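PDB 2F2L: peptidoglycan recognition protein-LC isoform LCx from Drosophila melanogaster, which binds the monomeric peptidoglycan fragment tracheal cytotoxin together with a partner recognition protein, and so probably takes part in innate immune sensing of bacteria. Local coordinates for residues 21-26 and 81-86; 30-35 and 104-109. All coordinates share one frame; numbering follows the deposited sequence.

Contact 1: residues 21-26 and 81-86; sequences QQLPIN and GWDYVG
Q21 meets the turn of residues 81-86 with both its backbone and its side chain. Its amide N donates to D83 O at 3.0 Å, with an N-H...O angle of 164°; the donor stands above the carbonyl plane, 45° out of it. Q21 NE2 gives a weak bond to the next carbonyl, Y84 O, at 3.4 Å, so a single glutamine grips two successive carbonyl groups. Between these bonds its CG rests 3.5 Å from Y84 C, and the side chain crosses that of V85 at about a right angle, CG and CD both lying 4.0 Å from V85 CG2. The chain bends at chi2 (-112°), which turns CD aside.

Beyond the glutamine, two aliphatic side chains meet oxygen atoms of 81-86. L23 CD2 and I25 CD1 both approach W82 O, the isoleucine methyl to 3.5 Å, while L23 CD1 touches the D83 carboxylate at OD1.

A second shell fixes these groups. The stronger polar partner of the side-chain carboxamide of Q21 is G95, whose N bonds OE1, and NE2 also reaches S96 O, so the side chain links the turn to the approach to strand 97-101. D83 OD1 forms a salt bridge with K130, and W82 packs on I97 and F68. The side chain of V85 lies about 6 Å from the bound muropeptide. The contact is loop packing that joins residues 81-86 to the start of strand 25-32 in the amidase-like PGRP fold.

Contact 2: residues 30-35 and 104-109; sequences ISHTAA and TFTTRK. With MLD (glcnac(beta1-4)-murnac(1,6-anhydro)-L-ala-gamma-D-glu-meso-a2pm-D-ala), chain G.
The imidazole of H32 is held at both nitrogens, by F105 N at one and by the bound muropeptide at the other. F105 N donates to ND1 at 3.1 Å, nearly in the ring plane and with an N-H...N angle of 167°. ND1 is thus the acceptor, and NE2 carries the proton that it gives to acetyl oxygen OAC of MLD at 2.7 Å. The two bonds meet the ring at its edge and would fix its rotation. A34 N lies over one ring face, offset toward the rim. H32 CB touches the edge of the F105 ring at CD2, 3.7 Å away, and T106 CG2 approaches CE1.

Further along, T104 OG1 donates to A35 O at 2.7 Å, tilted 31° from the carbonyl plane, and so ties the two loops together again. T33 O accepts a bond from MLD NAD at 3.0 Å, and the methyl of A34 packs on acetyl carbon CAA, so backbone and side chains of residues 32-34 line the pocket.

Another protein chain packs on A35, T104 and T106, and a basic side chain of that chain bonds A34 O, placing the contact at the interface of the complex. Within the subunit, residues 30-35 run off the end of strand 25-32 next to strand 97-101, while residues 104-109 lead toward helix 112-127 and F105 packs on L153 of helix 151-157.

From the N terminus, residues 21-26 enter strand 25-32 and residues 30-35 leave it, so the two contacts use opposite ends of one strand. Contact 1 closes a loop back from 81-86, after helix 41-58 and strands 68-70 and 76-78; contact 2 closes one from 104-109, after strand 97-101. Their segments alternate along the chain, so the two loops cross. The centres lie 24 Å apart on opposite sides of the chain's centre. Contact 1 ties the start of the strand to the loop before strand 97-101, whereas contact 2 ties its end to the loop after that neighbouring strand.

Contact 1: residues 21-26 and 81-86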
# COMPACT_ATOMS: atom_id res chain seq x y z
N GLN B 21 22.42 16.22 -8.19
CA GLN B 21 22.20 16.08 -9.62
C GLN B 21 23.02 17.10 -10.37
O GLN B 21 23.27 18.19 -9.86
CB GLN B 21 20.74 16.33 -9.96
CG GLN B 21 19.76 15.45 -9.24
CD GLN B 21 19.06 14.48 -10.17
OE1 GLN B 21 19.65 13.94 -11.10
NE2 GLN B 21 17.78 14.26 -9.92
N GLN B 22 23.42 16.75 -11.59
CA GLN B 22 23.90 17.73 -12.57
C GLN B 22 22.67 18.43 -13.13
O GLN B 22 21.74 17.78 -13.64
CB GLN B 22 24.71 17.07 -13.69
CG GLN B 22 25.24 18.07 -14.74
CD GLN B 22 26.67 17.78 -15.20
OE1 GLN B 22 27.25 16.73 -14.89
NE2 GLN B 22 27.25 18.71 -15.95
N LEU B 23 22.65 19.76 -13.00
CA LEU B 23 21.57 20.57 -13.52
C LEU B 23 22.06 21.22 -14.82
O LEU B 23 23.26 21.44 -14.98
CB LEU B 23 21.17 21.64 -12.50
CG LEU B 23 20.70 21.17 -11.12
CD1 LEU B 23 20.53 22.39 -10.19
CD2 LEU B 23 19.42 20.40 -11.21
N PRO B 24 21.13 21.51 -15.75
CA PRO B 24 19.69 21.25 -15.73
C PRO B 24 19.34 19.79 -16.02
O PRO B 24 20.11 19.10 -16.67
CB PRO B 24 19.14 22.14 -16.85
CG PRO B 24 20.29 22.28 -17.80
CD PRO B 24 21.54 22.22 -16.99
N ILE B 25 18.19 19.34 -15.55
CA ILE B 25 17.74 17.97 -15.73
C ILE B 25 16.77 17.95 -16.90
O ILE B 25 15.93 18.83 -17.01
CB ILE B 25 17.04 17.46 -14.45
CG1 ILE B 25 18.07 17.25 -13.34
CG2 ILE B 25 16.26 16.16 -14.69
CD1 ILE B 25 17.49 17.47 -11.97
N ASN B 26 16.88 16.96 -17.78
CA ASN B 26 15.95 16.93 -18.91
C ASN B 26 15.07 15.69 -18.99
O ASN B 26 14.58 15.34 -20.07
CB ASN B 26 16.67 17.23 -20.22
CG ASN B 26 17.16 16.02 -20.92
OD1 ASN B 26 17.89 15.21 -20.34
ND2 ASN B 26 16.75 15.88 -22.18
N GLY B 81 13.39 17.41 -3.47
CA GLY B 81 13.55 18.67 -4.23
C GLY B 81 14.26 18.50 -5.57
O GLY B 81 14.50 17.37 -6.01
N TRP B 82 14.62 19.63 -6.19
CA TRP B 82 15.24 19.65 -7.54
C TRP B 82 16.68 19.13 -7.62
O TRP B 82 17.10 18.62 -8.67
CB TRP B 82 15.28 21.08 -8.12
CG TRP B 82 13.95 21.74 -8.30
CD1 TRP B 82 13.44 22.78 -7.57
CD2 TRP B 82 12.96 21.43 -9.28
NE1 TRP B 82 12.20 23.13 -8.04
CE2 TRP B 82 11.88 22.30 -9.08
CE3 TRP B 82 12.89 20.48 -10.32
CZ2 TRP B 82 10.72 22.26 -9.88
CZ3 TRP B 82 11.72 20.44 -11.10
CH2 TRP B 82 10.67 21.32 -10.87
N ASP B 83 17.44 19.30 -6.53
CA ASP B 83 18.90 19.20 -6.56
C ASP B 83 19.48 17.83 -6.19
O ASP B 83 20.69 17.67 -6.26
CB ASP B 83 19.51 20.23 -5.59
CG ASP B 83 19.23 21.67 -5.99
OD1 ASP B 83 18.63 21.92 -7.04
OD2 ASP B 83 19.64 22.57 -5.23
N TYR B 84 18.65 16.87 -5.80
CA TYR B 84 19.16 15.58 -5.35
C TYR B 84 18.55 14.42 -6.09
O TYR B 84 17.41 14.48 -6.54
CB TYR B 84 18.96 15.40 -3.84
CG TYR B 84 19.70 16.44 -3.07
CD1 TYR B 84 21.08 16.33 -2.88
CD2 TYR B 84 19.05 17.56 -2.59
CE1 TYR B 84 21.78 17.31 -2.20
CE2 TYR B 84 19.73 18.54 -1.91
CZ TYR B 84 21.09 18.41 -1.72
OH TYR B 84 21.74 19.39 -1.04
N VAL B 85 19.33 13.35 -6.18
CA VAL B 85 18.93 12.13 -6.88
C VAL B 85 17.90 11.40 -6.03
O VAL B 85 18.12 11.18 -4.84
CB VAL B 85 20.14 11.22 -7.13
CG1 VAL B 85 19.71 9.96 -7.86
CG2 VAL B 85 21.26 11.96 -7.91
N GLY B 86 16.77 11.05 -6.63
CA GLY B 86 15.71 10.33 -5.95
C GLY B 86 15.83 8.81 -5.92
O GLY B 86 16.84 8.24 -6.30

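Contact 2: residues 30-35 and 104-109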
# COMPACT_ATOMS: atom_id res chain seq x y z
N ILE B 30 6.57 10.77 -14.09
CA ILE B 30 5.33 10.90 -13.33
C ILE B 30 4.86 9.55 -12.78
O ILE B 30 4.66 8.58 -13.54
CB ILE B 30 4.20 11.52 -14.20
CG1 ILE B 30 4.60 12.92 -14.70
CG2 ILE B 30 2.85 11.50 -13.47
CD1 ILE B 30 5.09 13.88 -13.66
N SER B 31 4.64 9.50 -11.47
CA SER B 31 4.11 8.32 -10.79
C SER B 31 2.83 8.68 -10.05
O SER B 31 2.41 9.84 -10.04
CB SER B 31 5.14 7.77 -9.79
OG SER B 31 5.51 8.76 -8.83
N HIS B 32 2.19 7.68 -9.44
CA HIS B 32 1.23 7.94 -8.35
C HIS B 32 1.69 7.17 -7.12
O HIS B 32 2.56 6.30 -7.22
CB HIS B 32 -0.22 7.58 -8.75
CG HIS B 32 -0.47 6.14 -9.06
ND1 HIS B 32 -1.73 5.66 -9.37
CD2 HIS B 32 0.34 5.06 -9.07
CE1 HIS B 32 -1.67 4.36 -9.59
NE2 HIS B 32 -0.42 3.97 -9.40
N THR B 33 1.10 7.46 -5.97
CA THR B 33 1.46 6.77 -4.74
C THR B 33 0.80 5.42 -4.58
O THR B 33 1.24 4.62 -3.74
CB THR B 33 1.13 7.62 -3.46
OG1 THR B 33 -0.28 7.84 -3.38
CG2 THR B 33 1.92 8.93 -3.43
N ALA B 34 -0.27 5.18 -5.35
CA ALA B 34 -1.11 3.96 -5.26
C ALA B 34 -1.73 3.73 -3.87
O ALA B 34 -2.00 2.58 -3.45
CB ALA B 34 -0.36 2.74 -5.74
N ALA B 35 -2.00 4.83 -3.17
CA ALA B 35 -2.73 4.79 -1.91
C ALA B 35 -3.88 5.78 -2.02
O ALA B 35 -4.27 6.16 -3.14
CB ALA B 35 -1.79 5.07 -0.74
N THR B 104 -4.47 7.13 -6.21
CA THR B 104 -4.48 6.00 -7.11
C THR B 104 -5.33 6.36 -8.32
O THR B 104 -6.55 6.57 -8.18
CB THR B 104 -5.08 4.74 -6.42
OG1 THR B 104 -4.32 4.42 -5.25
CG2 THR B 104 -5.08 3.53 -7.36
N PHE B 105 -4.72 6.40 -9.52
CA PHE B 105 -5.39 6.92 -10.73
C PHE B 105 -5.55 5.89 -11.82
O PHE B 105 -5.46 6.18 -13.02
CB PHE B 105 -4.68 8.21 -11.19
CG PHE B 105 -4.62 9.20 -10.10
CD1 PHE B 105 -5.77 9.89 -9.73
CD2 PHE B 105 -3.48 9.31 -9.33
CE1 PHE B 105 -5.75 10.75 -8.66
CE2 PHE B 105 -3.46 10.17 -8.26
CZ PHE B 105 -4.58 10.89 -7.92
N THR B 106 -5.86 4.67 -11.39
CA THR B 106 -6.07 3.55 -12.29
C THR B 106 -7.41 3.68 -13.01
O THR B 106 -7.49 3.38 -14.19
CB THR B 106 -6.04 2.22 -11.55
OG1 THR B 106 -6.95 2.27 -10.45
CG2 THR B 106 -4.64 1.94 -11.01
N THR B 107 -8.47 4.06 -12.32
CA THR B 107 -9.75 4.25 -13.01
C THR B 107 -10.41 5.61 -12.77
O THR B 107 -11.49 5.88 -13.29
CB THR B 107 -10.77 3.17 -12.61
OG1 THR B 107 -11.03 3.31 -11.22
CG2 THR B 107 -10.26 1.75 -12.93
N ARG B 108 -9.74 6.46 -11.99
CA ARG B 108 -10.23 7.78 -11.62
C ARG B 108 -9.18 8.81 -12.06
O ARG B 108 -8.00 8.57 -11.89
CB ARG B 108 -10.41 7.80 -10.11
CG ARG B 108 -10.97 9.08 -9.51
CD ARG B 108 -11.37 8.83 -8.03
NE ARG B 108 -11.58 10.09 -7.31
CZ ARG B 108 -11.97 10.18 -6.04
NH1 ARG B 108 -12.21 9.07 -5.33
NH2 ARG B 108 -12.13 11.37 -5.48
N LYS B 109 -9.62 9.94 -12.61
CA LYS B 109 -8.70 10.98 -13.05
C LYS B 109 -8.20 11.78 -11.88
O LYS B 109 -8.91 11.95 -10.91
CB LYS B 109 -9.38 11.96 -14.01
CG LYS B 109 -10.01 11.34 -15.22
CD LYS B 109 -10.45 12.43 -16.15
CE LYS B 109 -11.54 11.99 -17.05
NZ LYS B 109 -11.00 11.03 -18.01
CAA MLD G . -1.33 0.62 -8.74
CAB MLD G . 0.18 0.56 -8.95
OAC MLD G . 0.78 1.51 -9.42
N2 MLD G . 0.74 -0.59 -8.59
C2 MLD G . 2.16 -0.88 -8.73
C3 MLD G . 2.27 -2.22 -9.47
O3 MLD G . 1.65 -2.18 -10.77
C4 MLD G . 3.71 -2.70 -9.52
O4 MLD G . 3.70 -4.02 -10.04
C5 MLD G . 4.30 -2.73 -8.11
C6 MLD G . 5.80 -3.07 -8.01
O6 MLD G . 6.12 -3.28 -6.60
O5 MLD G . 4.20 -1.41 -7.58
C1 MLD G . 2.83 -0.99 -7.37
O1 MLD G . 2.84 0.28 -6.77
CA4 MLD G . 3.26 0.22 -5.39
CA5 MLD G . 2.24 -0.35 -4.40
OA5 MLD G . 1.84 0.59 -3.34
CA6 MLD G . 3.09 -1.30 -3.63
OA6 MLD G . 3.75 -0.48 -2.68
CA1 MLD G . 3.10 0.82 -2.71
CA2 MLD G . 3.96 1.76 -3.57
NAD MLD G . 3.77 3.16 -3.13
CAE MLD G . 4.77 3.94 -2.76
CAF MLD G . 4.36 5.33 -2.33
OAG MLD G . 5.96 3.60 -2.78
CA3 MLD G . 3.58 1.66 -5.04
OAH MLD G . 4.66 2.12 -5.93
CAI MLD G . 4.50 3.47 -6.43
CAJ MLD G . 3.75 3.52 -7.74
CAL MLD G . 5.90 4.09 -6.64
OAM MLD G . 5.94 5.21 -7.13
N MLD G . 6.98 3.40 -6.28
CA MLD G . 8.35 3.91 -6.40
CB MLD G . 8.65 4.64 -5.09
C MLD G . 9.28 2.68 -6.51
O MLD G . 9.21 1.77 -5.68
NAN MLD G . 10.09 2.69 -7.56
CAO MLD G . 11.07 1.65 -7.89
CAP MLD G . 10.97 1.23 -9.40
OBA MLD G . 11.97 0.68 -9.87
OAQ MLD G . 9.94 1.51 -10.07
CBB MLD G . 12.48 2.22 -7.74
CBC MLD G . 12.89 2.53 -6.31
CBD MLD G . 14.36 3.01 -6.32
OBE MLD G . 14.86 3.53 -7.31
NBF MLD G . 15.01 2.81 -5.19
CBG MLD G . 16.42 3.22 -5.03
CBH MLD G . 17.32 2.33 -5.92
OBI MLD G . 17.16 1.12 -5.97
NBJ MLD G . 18.23 2.99 -6.63
CBK MLD G . 19.21 2.34 -7.52
CBL MLD G . 20.62 2.76 -7.08
CBM MLD G . 19.05 2.71 -9.01
OBO MLD G . 18.51 3.81 -9.29
OBN MLD G . 19.50 1.88 -9.84
CBP MLD G . 16.78 3.11 -3.54
CBQ MLD G . 18.08 3.87 -3.22
CBR MLD G . 18.35 3.89 -1.71
CBS MLD G . 19.26 5.03 -1.27
CBT MLD G . 18.49 6.36 -1.34
OBV MLD G . 17.63 6.55 -0.47
OBU MLD G . 18.78 7.15 -2.27
NBW MLD G . 20.44 5.09 -2.14